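Local coordinates for protein prolyl oligopeptidase (Novosphingobium capsulatum, PDB 1YR2) that probably hydrolyses oligopeptides on the carboxyl side of proline, and far less readily of alanine, as a serine peptidase of the S9A family, at residues G272-I284 with D321-V333. Sequence-based numbering, arbitrary orientation.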
ATOM      1  N   GLY A 272     -18.005 -18.129  -1.013  1.00 12.28           N
ATOM      2  CA  GLY A 272     -18.527 -16.860  -0.489  1.00 13.48           C
ATOM      3  C   GLY A 272     -19.747 -16.468  -1.333  1.00 13.42           C
ATOM      4  O   GLY A 272     -19.795 -16.712  -2.564  1.00 14.23           O
ATOM      5  N   ALA A 273     -20.747 -15.879  -0.696  1.00 11.66           N
ATOM      6  CA  ALA A 273     -22.001 -15.555  -1.377  1.00 12.37           C
ATOM      7  C   ALA A 273     -22.245 -14.049  -1.391  1.00 12.22           C
ATOM      8  O   ALA A 273     -22.028 -13.394  -0.384  1.00 10.94           O
ATOM      9  CB  ALA A 273     -23.170 -16.235  -0.654  1.00 12.48           C
ATOM     10  N   SER A 274     -22.713 -13.550  -2.510  1.00 10.62           N
ATOM     11  CA  SER A 274     -23.134 -12.171  -2.694  1.00 12.35           C
ATOM     12  C   SER A 274     -24.509 -12.186  -3.330  1.00 12.59           C
ATOM     13  O   SER A 274     -24.938 -13.223  -3.819  1.00 12.74           O
ATOM     14  CB  SER A 274     -22.190 -11.411  -3.643  1.00 13.61           C
ATOM     15  OG  SER A 274     -20.889 -11.458  -3.132  1.00 20.91           O
ATOM     16  N   VAL A 275     -25.185 -11.035  -3.304  1.00 11.88           N
ATOM     17  CA  VAL A 275     -26.509 -10.859  -3.901  1.00 12.21           C
ATOM     18  C   VAL A 275     -26.435  -9.575  -4.663  1.00 11.77           C
ATOM     19  O   VAL A 275     -25.864  -8.574  -4.205  1.00 12.21           O
ATOM     20  CB  VAL A 275     -27.650 -10.812  -2.838  1.00 12.47           C
ATOM     21  CG1 VAL A 275     -28.980 -10.740  -3.483  1.00 13.04           C
ATOM     22  CG2 VAL A 275     -27.632 -12.045  -1.937  1.00 13.38           C
ATOM     23  N   SER A 276     -26.977  -9.593  -5.853  1.00 11.70           N
ATOM     24  CA  SER A 276     -27.048  -8.381  -6.639  1.00 12.74           C
ATOM     25  C   SER A 276     -27.887  -7.316  -5.902  1.00 14.41           C
ATOM     26  O   SER A 276     -28.746  -7.641  -5.062  1.00 14.66           O
ATOM     27  CB  SER A 276     -27.548  -8.650  -8.068  1.00 11.32           C
ATOM     28  OG  SER A 276     -28.843  -9.225  -8.104  1.00 12.53           O
ATOM     29  N   SER A 277     -27.595  -6.046  -6.192  1.00 15.55           N
ATOM     30  CA  SER A 277     -28.190  -4.944  -5.445  1.00 16.51           C
ATOM     31  C   SER A 277     -29.716  -4.849  -5.534  1.00 16.62           C
ATOM     32  O   SER A 277     -30.328  -4.379  -4.583  1.00 17.95           O
ATOM     33  CB  SER A 277     -27.525  -3.599  -5.838  1.00 16.65           C
ATOM     34  OG  SER A 277     -27.549  -3.432  -7.256  1.00 20.20           O
ATOM     35  N   ASP A 278     -30.320  -5.337  -6.620  1.00 16.02           N
ATOM     36  CA  ASP A 278     -31.762  -5.346  -6.753  1.00 16.36           C
ATOM     37  C   ASP A 278     -32.363  -6.664  -6.272  1.00 15.50           C
ATOM     38  O   ASP A 278     -33.541  -6.906  -6.418  1.00 16.07           O
ATOM     39  CB  ASP A 278     -32.184  -5.012  -8.203  1.00 16.13           C
ATOM     40  CG  ASP A 278     -31.622  -5.979  -9.243  1.00 19.31           C
ATOM     41  OD1 ASP A 278     -30.929  -6.979  -8.875  1.00 17.92           O
ATOM     42  OD2 ASP A 278     -31.868  -5.788 -10.470  1.00 20.08           O
ATOM     43  N   GLY A 279     -31.526  -7.537  -5.738  1.00 14.72           N
ATOM     44  CA  GLY A 279     -31.967  -8.705  -5.026  1.00 14.81           C
ATOM     45  C   GLY A 279     -32.312  -9.891  -5.913  1.00 14.86           C
ATOM     46  O   GLY A 279     -32.813 -10.904  -5.414  1.00 14.62           O
ATOM     47  N   ARG A 280     -31.981  -9.789  -7.193  1.00 14.22           N
ATOM     48  CA  ARG A 280     -32.432 -10.749  -8.193  1.00 14.52           C
ATOM     49  C   ARG A 280     -31.609 -12.029  -8.345  1.00 12.63           C
ATOM     50  O   ARG A 280     -32.138 -13.040  -8.833  1.00 12.32           O
ATOM     51  CB  ARG A 280     -32.522 -10.057  -9.555  1.00 15.12           C
ATOM     52  CG  ARG A 280     -33.755  -9.164  -9.718  1.00 19.87           C
ATOM     53  CD  ARG A 280     -33.723  -8.380 -10.991  1.00 28.50           C
ATOM     54  NE  ARG A 280     -34.667  -8.739 -12.074  1.00 34.96           N
ATOM     55  CZ  ARG A 280     -35.047  -9.946 -12.437  1.00 36.58           C
ATOM     56  NH1 ARG A 280     -34.662 -11.025 -11.810  1.00 41.84           N
ATOM     57  NH2 ARG A 280     -35.838 -10.084 -13.465  1.00 39.38           N
ATOM     58  N   TRP A 281     -30.325 -11.965  -8.017  1.00 11.85           N
ATOM     59  CA  TRP A 281     -29.383 -13.076  -8.201  1.00 11.31           C
ATOM     60  C   TRP A 281     -28.472 -13.258  -6.988  1.00 12.58           C
ATOM     61  O   TRP A 281     -27.904 -12.275  -6.472  1.00 10.49           O
ATOM     62  CB  TRP A 281     -28.536 -12.845  -9.431  1.00 12.87           C
ATOM     63  CG  TRP A 281     -29.313 -13.011 -10.678  1.00 10.77           C
ATOM     64  CD1 TRP A 281     -29.937 -12.021 -11.396  1.00 14.48           C
ATOM     65  CD2 TRP A 281     -29.620 -14.245 -11.342  1.00 13.24           C
ATOM     66  NE1 TRP A 281     -30.593 -12.580 -12.470  1.00 12.43           N
ATOM     67  CE2 TRP A 281     -30.426 -13.945 -12.439  1.00 14.06           C
ATOM     68  CE3 TRP A 281     -29.272 -15.595 -11.116  1.00 12.54           C
ATOM     69  CZ2 TRP A 281     -30.897 -14.940 -13.315  1.00 13.25           C
ATOM     70  CZ3 TRP A 281     -29.756 -16.559 -11.947  1.00 12.98           C
ATOM     71  CH2 TRP A 281     -30.540 -16.230 -13.054  1.00 15.46           C
ATOM     72  N   VAL A 282     -28.350 -14.514  -6.552  1.00 11.12           N
ATOM     73  CA  VAL A 282     -27.264 -14.952  -5.644  1.00 10.35           C
ATOM     74  C   VAL A 282     -26.090 -15.381  -6.515  1.00 11.41           C
ATOM     75  O   VAL A 282     -26.274 -16.066  -7.522  1.00 10.86           O
ATOM     76  CB  VAL A 282     -27.728 -16.117  -4.759  1.00 10.20           C
ATOM     77  CG1 VAL A 282     -26.643 -16.666  -3.880  1.00 11.68           C
ATOM     78  CG2 VAL A 282     -28.920 -15.664  -3.906  1.00 10.09           C
ATOM     79  N   VAL A 283     -24.889 -14.950  -6.142  1.00  9.32           N
ATOM     80  CA  VAL A 283     -23.675 -15.284  -6.847  1.00 10.59           C
ATOM     81  C   VAL A 283     -22.692 -15.833  -5.840  1.00 11.87           C
ATOM     82  O   VAL A 283     -22.351 -15.197  -4.804  1.00 11.41           O
ATOM     83  CB  VAL A 283     -23.079 -14.070  -7.567  1.00 10.07           C
ATOM     84  CG1 VAL A 283     -21.793 -14.410  -8.318  1.00 12.85           C
ATOM     85  CG2 VAL A 283     -24.123 -13.480  -8.508  1.00 11.95           C
ATOM     86  N   ILE A 284     -22.252 -17.042  -6.110  1.00 11.43           N
ATOM     87  CA  ILE A 284     -21.329 -17.714  -5.208  1.00 11.29           C
ATOM     88  C   ILE A 284     -19.979 -17.845  -5.928  1.00 12.09           C
ATOM     89  O   ILE A 284     -19.886 -18.405  -7.014  1.00 12.49           O
ATOM     90  CB  ILE A 284     -21.868 -19.080  -4.771  1.00 11.36           C
ATOM     91  CG1 ILE A 284     -23.150 -18.874  -3.974  1.00 15.90           C
ATOM     92  CG2 ILE A 284     -20.817 -19.817  -3.942  1.00 12.24           C
ATOM     93  CD1 ILE A 284     -23.935 -20.084  -3.831  1.00 19.21           C
ATOM     94  N   ASP A 321     -14.341 -11.905 -10.757  1.00 13.14           N
ATOM     95  CA  ASP A 321     -14.732 -11.156  -9.557  1.00 14.05           C
ATOM     96  C   ASP A 321     -16.099 -10.486  -9.854  1.00 14.09           C
ATOM     97  O   ASP A 321     -16.201  -9.694 -10.803  1.00 10.80           O
ATOM     98  CB  ASP A 321     -13.759 -10.021  -9.273  1.00 15.19           C
ATOM     99  CG  ASP A 321     -12.408 -10.499  -8.737  1.00 19.62           C
ATOM    100  OD1 ASP A 321     -12.293 -11.614  -8.182  1.00 19.76           O
ATOM    101  OD2 ASP A 321     -11.431  -9.765  -8.836  1.00 20.74           O
ATOM    102  N   PHE A 322     -17.098 -10.796  -9.049  1.00 13.63           N
ATOM    103  CA  PHE A 322     -18.461 -10.283  -9.277  1.00 13.95           C
ATOM    104  C   PHE A 322     -18.517  -8.810  -8.916  1.00 13.10           C
ATOM    105  O   PHE A 322     -18.093  -8.431  -7.871  1.00 12.37           O
ATOM    106  CB  PHE A 322     -19.422 -11.070  -8.394  1.00 13.91           C
ATOM    107  CG  PHE A 322     -20.856 -10.593  -8.436  1.00 12.15           C
ATOM    108  CD1 PHE A 322     -21.523 -10.448  -9.615  1.00 13.95           C
ATOM    109  CD2 PHE A 322     -21.516 -10.324  -7.242  1.00 14.01           C
ATOM    110  CE1 PHE A 322     -22.824 -10.006  -9.621  1.00 14.32           C
ATOM    111  CE2 PHE A 322     -22.823  -9.919  -7.250  1.00 15.89           C
ATOM    112  CZ  PHE A 322     -23.469  -9.783  -8.448  1.00 14.55           C
ATOM    113  N   VAL A 323     -19.052  -8.000  -9.820  1.00 12.23           N
ATOM    114  CA  VAL A 323     -19.202  -6.562  -9.575  1.00 11.40           C
ATOM    115  C   VAL A 323     -20.589  -6.301  -9.001  1.00 11.48           C
ATOM    116  O   VAL A 323     -20.707  -5.982  -7.817  1.00 10.93           O
ATOM    117  CB  VAL A 323     -18.929  -5.766 -10.858  1.00 10.78           C
ATOM    118  CG1 VAL A 323     -19.091  -4.280 -10.646  1.00 12.03           C
ATOM    119  CG2 VAL A 323     -17.540  -6.008 -11.359  1.00 11.01           C
ATOM    120  N   ASP A 324     -21.623  -6.445  -9.830  1.00 11.00           N
ATOM    121  CA  ASP A 324     -23.006  -6.331  -9.416  1.00 11.69           C
ATOM    122  C   ASP A 324     -23.875  -6.848 -10.559  1.00 11.93           C
ATOM    123  O   ASP A 324     -23.367  -7.211 -11.632  1.00 10.86           O
ATOM    124  CB  ASP A 324     -23.326  -4.859  -9.089  1.00 12.87           C
ATOM    125  CG  ASP A 324     -24.537  -4.671  -8.159  1.00 14.44           C
ATOM    126  OD1 ASP A 324     -25.259  -5.636  -7.747  1.00 13.10           O
ATOM    127  OD2 ASP A 324     -24.815  -3.525  -7.767  1.00 15.08           O
ATOM    128  N   GLY A 325     -25.179  -6.899 -10.315  1.00 12.47           N
ATOM    129  CA  GLY A 325     -26.163  -7.250 -11.318  1.00 12.89           C
ATOM    130  C   GLY A 325     -27.235  -6.182 -11.410  1.00 13.60           C
ATOM    131  O   GLY A 325     -27.477  -5.470 -10.457  1.00 13.52           O
ATOM    132  N   VAL A 326     -27.811  -6.031 -12.592  1.00 13.21           N
ATOM    133  CA  VAL A 326     -29.001  -5.211 -12.786  1.00 14.66           C
ATOM    134  C   VAL A 326     -29.911  -6.077 -13.609  1.00 13.65           C
ATOM    135  O   VAL A 326     -29.548  -6.498 -14.714  1.00 13.23           O
ATOM    136  CB  VAL A 326     -28.729  -3.914 -13.576  1.00 14.99           C
ATOM    137  CG1 VAL A 326     -30.035  -3.120 -13.809  1.00 16.98           C
ATOM    138  CG2 VAL A 326     -27.727  -3.081 -12.908  1.00 15.39           C
ATOM    139  N   GLY A 327     -31.074  -6.405 -13.061  1.00 14.48           N
ATOM    140  CA  GLY A 327     -32.024  -7.224 -13.813  1.00 14.35           C
ATOM    141  C   GLY A 327     -31.440  -8.627 -13.966  1.00 14.19           C
ATOM    142  O   GLY A 327     -30.980  -9.211 -12.993  1.00 13.58           O
ATOM    143  N   ASP A 328     -31.408  -9.163 -15.181  1.00 13.03           N
ATOM    144  CA  ASP A 328     -30.848 -10.500 -15.390  1.00 14.45           C
ATOM    145  C   ASP A 328     -29.483 -10.440 -16.053  1.00 13.31           C
ATOM    146  O   ASP A 328     -29.062 -11.361 -16.752  1.00 14.02           O
ATOM    147  CB  ASP A 328     -31.798 -11.353 -16.202  1.00 14.94           C
ATOM    148  CG  ASP A 328     -33.002 -11.815 -15.415  1.00 19.74           C
ATOM    149  OD1 ASP A 328     -32.909 -11.939 -14.156  1.00 18.68           O
ATOM    150  OD2 ASP A 328     -34.057 -12.151 -16.005  1.00 21.13           O
ATOM    151  N   GLN A 329     -28.804  -9.312 -15.857  1.00 12.96           N
ATOM    152  CA  GLN A 329     -27.429  -9.141 -16.307  1.00 13.18           C
ATOM    153  C   GLN A 329     -26.506  -8.953 -15.111  1.00 12.13           C
ATOM    154  O   GLN A 329     -26.798  -8.187 -14.214  1.00 12.85           O
ATOM    155  CB  GLN A 329     -27.336  -7.954 -17.266  1.00 13.72           C
ATOM    156  CG  GLN A 329     -28.094  -8.256 -18.574  1.00 15.03           C
ATOM    157  CD  GLN A 329     -28.060  -7.152 -19.570  1.00 14.83           C
ATOM    158  OE1 GLN A 329     -27.963  -5.980 -19.200  1.00 17.10           O
ATOM    159  NE2 GLN A 329     -28.140  -7.512 -20.850  1.00 13.58           N
ATOM    160  N   LEU A 330     -25.376  -9.636 -15.143  1.00 11.45           N
ATOM    161  CA  LEU A 330     -24.343  -9.562 -14.135  1.00 11.50           C
ATOM    162  C   LEU A 330     -23.029  -9.088 -14.770  1.00 12.32           C
ATOM    163  O   LEU A 330     -22.706  -9.454 -15.883  1.00 12.63           O
ATOM    164  CB  LEU A 330     -24.117 -10.962 -13.572  1.00 11.63           C
ATOM    165  CG  LEU A 330     -25.295 -11.727 -12.968  1.00 11.77           C
ATOM    166  CD1 LEU A 330     -24.773 -13.039 -12.390  1.00 15.34           C
ATOM    167  CD2 LEU A 330     -26.022 -10.941 -11.910  1.00 15.93           C
ATOM    168  N   TRP A 331     -22.218  -8.339 -14.037  1.00 11.61           N
ATOM    169  CA  TRP A 331     -20.919  -7.919 -14.545  1.00 11.28           C
ATOM    170  C   TRP A 331     -19.828  -8.493 -13.647  1.00 11.89           C
ATOM    171  O   TRP A 331     -19.978  -8.510 -12.450  1.00 11.68           O
ATOM    172  CB  TRP A 331     -20.804  -6.394 -14.496  1.00 11.30           C
ATOM    173  CG  TRP A 331     -21.573  -5.771 -15.621  1.00 11.43           C
ATOM    174  CD1 TRP A 331     -21.073  -5.348 -16.808  1.00 13.24           C
ATOM    175  CD2 TRP A 331     -22.978  -5.535 -15.679  1.00 12.40           C
ATOM    176  NE1 TRP A 331     -22.070  -4.828 -17.594  1.00 14.60           N
ATOM    177  CE2 TRP A 331     -23.252  -4.913 -16.926  1.00 13.45           C
ATOM    178  CE3 TRP A 331     -24.026  -5.700 -14.779  1.00 17.01           C
ATOM    179  CZ2 TRP A 331     -24.539  -4.541 -17.331  1.00 14.93           C
ATOM    180  CZ3 TRP A 331     -25.323  -5.308 -15.184  1.00 15.47           C
ATOM    181  CH2 TRP A 331     -25.553  -4.747 -16.452  1.00 15.50           C
ATOM    182  N   PHE A 332     -18.725  -8.906 -14.258  1.00 12.16           N
ATOM    183  CA  PHE A 332     -17.576  -9.472 -13.592  1.00 12.13           C
ATOM    184  C   PHE A 332     -16.284  -8.835 -14.118  1.00 12.03           C
ATOM    185  O   PHE A 332     -16.182  -8.434 -15.278  1.00 13.64           O
ATOM    186  CB  PHE A 332     -17.464 -11.015 -13.884  1.00 12.96           C
ATOM    187  CG  PHE A 332     -18.574 -11.826 -13.295  1.00 10.67           C
ATOM    188  CD1 PHE A 332     -19.758 -11.962 -13.998  1.00 11.31           C
ATOM    189  CD2 PHE A 332     -18.442 -12.476 -12.063  1.00 12.18           C
ATOM    190  CE1 PHE A 332     -20.795 -12.701 -13.507  1.00 10.89           C
ATOM    191  CE2 PHE A 332     -19.504 -13.242 -11.557  1.00 11.36           C
ATOM    192  CZ  PHE A 332     -20.681 -13.340 -12.268  1.00 14.31           C
ATOM    193  N   VAL A 333     -15.275  -8.762 -13.274  1.00 12.75           N
ATOM    194  CA  VAL A 333     -13.911  -8.468 -13.731  1.00 12.64           C
ATOM    195  C   VAL A 333     -13.302  -9.840 -13.992  1.00 13.59           C
ATOM    196  O   VAL A 333     -13.156 -10.626 -13.064  1.00 14.95           O
ATOM    197  CB  VAL A 333     -13.073  -7.751 -12.661  1.00 13.34           C
ATOM    198  CG1 VAL A 333     -11.649  -7.511 -13.139  1.00 14.27           C
ATOM    199  CG2 VAL A 333     -13.764  -6.422 -12.268  1.00 13.19           C
TER
HETATM  200  O   HOH W   1     -29.527  -8.391 -10.699  1.00 20.63           O
HETATM  201  O   HOH W   2     -29.112  -3.735  -9.255  1.00 27.57           O
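D324 grips S277 with both carboxylate oxygens where two neighbouring blades of the seven-bladed beta-propeller pack face to face. OD1 of D324 takes the backbone N-H of S277 on its syn lone pair (S277 N to D324 OD1 2.8 Å, 156°), and OD2 receives the S277 hydroxyl. An alanine in place of D324 would probably leave both the amide N-H and the hydroxyl of S277 without their acceptors in the neighbouring blade. Serine suits the site because its short OG, set between backbone N and carbonyl carbon (chi1 52°), reaches the carboxylate beside its own amide. D278, in the same S276–G279 type I turn, reciprocates: its OD2 accepts N of G327 at 2.8 Å, nearly straight at 170°. G327 opens the bend of the V326–Q329 type II' turn, where positive phi favours glycine. Beyond it, D328 OD1 receives NE1 of W281 at 2.9 Å and pairs with R280 NH1 by charge alone, lying over the guanidinium face. Deeper between the sheets the contact turns apolar: V283 lays CG2 over the F322 ring in a CH-pi contact, 3.8 Å from the centroid, while CG1 meets the F332 edge. L330 fills in beside V283 and W281. In the second shell, the N-H of W281 holds S276 OG, which donates to a water; that water in turn donates to D278 OD1, 2.7 Å from the water oxygen, and to G327 O.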